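Local structure of xylosidase (Xanthomonas axonopodis pv. citri, 6XN2) at residues Q103-R108 against T129-P134. The protein is a family 43 glycoside hydrolase that probably cleaves xylose units from xylo-oligosaccharides, binding beta-D-xylopyranose in a pocket near a calcium ion. Sequence-based numbering, arbitrary orientation.
Sequences QVLHVR and TYLYFP
L105 lays its methyl CD2 over one face of the F133 ring, a CH-pi contact in which CD2 sits 4.0 Å from the ring centroid and 23° off the normal. The methyl is displaced toward the rim, so that its closest ring atom is F133 CE1, at 3.7 Å. The two side chains meet at about a right angle. A chi1 of 64° brings the F133 ring toward L105, and chi2 turns a face to the methyl. The carbonyl O of L131 lies at the ring edge, in plane. The same L105 methyl meets CD2 of L131 at 4.3 Å, and that L131 carbon also faces V104 CG2 at 4.1 Å. Strands 99-106 and 128-136 belong to successive four-stranded antiparallel sheets, blades of the five-bladed beta-propeller of family 43; the axes of 103-106 and 129-134 approach to 10.1 Å, their directions 50° apart. L105 also reaches A147 on strand 142-149, next to 128-136, and L131 reaches Y63 on strand 59-67, so each leucine packs further into the opposite blade. The F133 side chain lies about 9 Å from a bound beta-D-xylopyranose. No hydrogen bond links the two segments: dispersion and one CH-pi interaction carry the contact, which therefore depends on the shape fit of four buried apolar side chains.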
# COMPACT_ATOMS: atom_id res chain seq x y z
N GLN A 103 5.40 -18.82 -4.57
CA GLN A 103 4.02 -18.55 -4.14
C GLN A 103 3.87 -18.95 -2.68
O GLN A 103 4.30 -20.02 -2.33
CB GLN A 103 3.03 -19.32 -5.00
CG GLN A 103 1.62 -18.84 -4.80
CD GLN A 103 0.70 -19.72 -5.59
OE1 GLN A 103 0.54 -19.55 -6.79
NE2 GLN A 103 0.09 -20.67 -4.92
N VAL A 104 3.26 -18.09 -1.89
CA VAL A 104 3.12 -18.37 -0.48
C VAL A 104 1.72 -18.46 0.07
O VAL A 104 1.56 -18.84 1.18
CB VAL A 104 3.92 -17.39 0.39
CG1 VAL A 104 5.36 -17.37 -0.02
CG2 VAL A 104 3.35 -16.01 0.35
N LEU A 105 0.75 -18.10 -0.73
CA LEU A 105 -0.64 -18.14 -0.35
C LEU A 105 -1.48 -18.05 -1.58
O LEU A 105 -1.20 -17.27 -2.45
CB LEU A 105 -1.00 -16.99 0.59
CG LEU A 105 -2.43 -16.92 1.08
CD1 LEU A 105 -2.83 -18.16 1.83
CD2 LEU A 105 -2.71 -15.69 1.90
N HIS A 106 -2.52 -18.87 -1.62
CA HIS A 106 -3.47 -18.88 -2.75
C HIS A 106 -4.86 -18.71 -2.17
O HIS A 106 -5.09 -19.22 -1.10
CB HIS A 106 -3.33 -20.15 -3.59
CG HIS A 106 -4.02 -20.08 -4.90
ND1 HIS A 106 -5.35 -20.29 -5.05
CD2 HIS A 106 -3.55 -19.86 -6.14
CE1 HIS A 106 -5.68 -20.15 -6.30
NE2 HIS A 106 -4.61 -19.89 -6.98
N VAL A 107 -5.77 -18.11 -2.93
CA VAL A 107 -7.18 -17.84 -2.50
C VAL A 107 -7.95 -19.13 -2.23
O VAL A 107 -8.84 -19.11 -1.43
CB VAL A 107 -7.90 -16.95 -3.52
CG1 VAL A 107 -8.16 -17.68 -4.81
CG2 VAL A 107 -9.17 -16.36 -2.93
N ARG A 108 -7.57 -20.25 -2.85
CA ARG A 108 -8.19 -21.56 -2.59
C ARG A 108 -7.98 -22.00 -1.12
O ARG A 108 -8.79 -22.77 -0.66
CB ARG A 108 -7.65 -22.57 -3.60
CG ARG A 108 -6.30 -23.16 -3.23
CD ARG A 108 -5.90 -24.31 -4.11
NE ARG A 108 -5.84 -23.91 -5.49
CZ ARG A 108 -4.71 -23.66 -6.09
NH1 ARG A 108 -4.69 -23.27 -7.35
NH2 ARG A 108 -3.60 -23.78 -5.41
N THR A 129 5.62 -14.54 11.33
CA THR A 129 5.44 -13.55 10.29
C THR A 129 3.98 -13.63 9.90
O THR A 129 3.45 -14.68 9.72
CB THR A 129 6.30 -13.79 9.05
OG1 THR A 129 7.66 -13.86 9.42
CG2 THR A 129 6.14 -12.68 8.06
N TYR A 130 3.34 -12.49 9.80
CA TYR A 130 1.95 -12.42 9.45
C TYR A 130 1.76 -11.76 8.11
O TYR A 130 2.31 -10.76 7.89
CB TYR A 130 1.17 -11.68 10.51
CG TYR A 130 1.30 -12.29 11.87
CD1 TYR A 130 2.33 -11.96 12.69
CD2 TYR A 130 0.42 -13.21 12.32
CE1 TYR A 130 2.46 -12.52 13.93
CE2 TYR A 130 0.55 -13.78 13.55
CZ TYR A 130 1.58 -13.43 14.35
OH TYR A 130 1.72 -13.98 15.55
N LEU A 131 0.97 -12.35 7.23
CA LEU A 131 0.68 -11.79 5.94
C LEU A 131 -0.72 -11.24 5.94
O LEU A 131 -1.63 -11.96 6.06
CB LEU A 131 0.86 -12.81 4.83
CG LEU A 131 0.69 -12.36 3.38
CD1 LEU A 131 1.65 -11.27 3.04
CD2 LEU A 131 0.90 -13.49 2.42
N TYR A 132 -0.86 -9.93 5.87
CA TYR A 132 -2.17 -9.27 5.84
C TYR A 132 -2.58 -9.02 4.41
O TYR A 132 -1.79 -8.51 3.62
CB TYR A 132 -2.13 -7.96 6.62
CG TYR A 132 -1.75 -8.15 8.06
CD1 TYR A 132 -0.42 -8.28 8.44
CD2 TYR A 132 -2.73 -8.23 9.04
CE1 TYR A 132 -0.08 -8.48 9.76
CE2 TYR A 132 -2.40 -8.43 10.37
CZ TYR A 132 -1.07 -8.55 10.72
OH TYR A 132 -0.74 -8.74 12.04
N PHE A 133 -3.82 -9.36 4.06
CA PHE A 133 -4.26 -9.23 2.67
C PHE A 133 -5.75 -8.91 2.56
O PHE A 133 -6.56 -9.41 3.34
CB PHE A 133 -3.95 -10.52 1.90
CG PHE A 133 -4.70 -11.72 2.39
CD1 PHE A 133 -4.25 -12.43 3.49
CD2 PHE A 133 -5.86 -12.15 1.76
CE1 PHE A 133 -4.94 -13.53 3.96
CE2 PHE A 133 -6.56 -13.25 2.23
CZ PHE A 133 -6.09 -13.95 3.32
N PRO A 134 -6.11 -8.07 1.58
CA PRO A 134 -7.51 -7.82 1.27
C PRO A 134 -8.01 -8.82 0.22
O PRO A 134 -7.33 -9.11 -0.77
CB PRO A 134 -7.49 -6.40 0.72
CG PRO A 134 -6.16 -6.32 -0.00
CD PRO A 134 -5.21 -7.27 0.72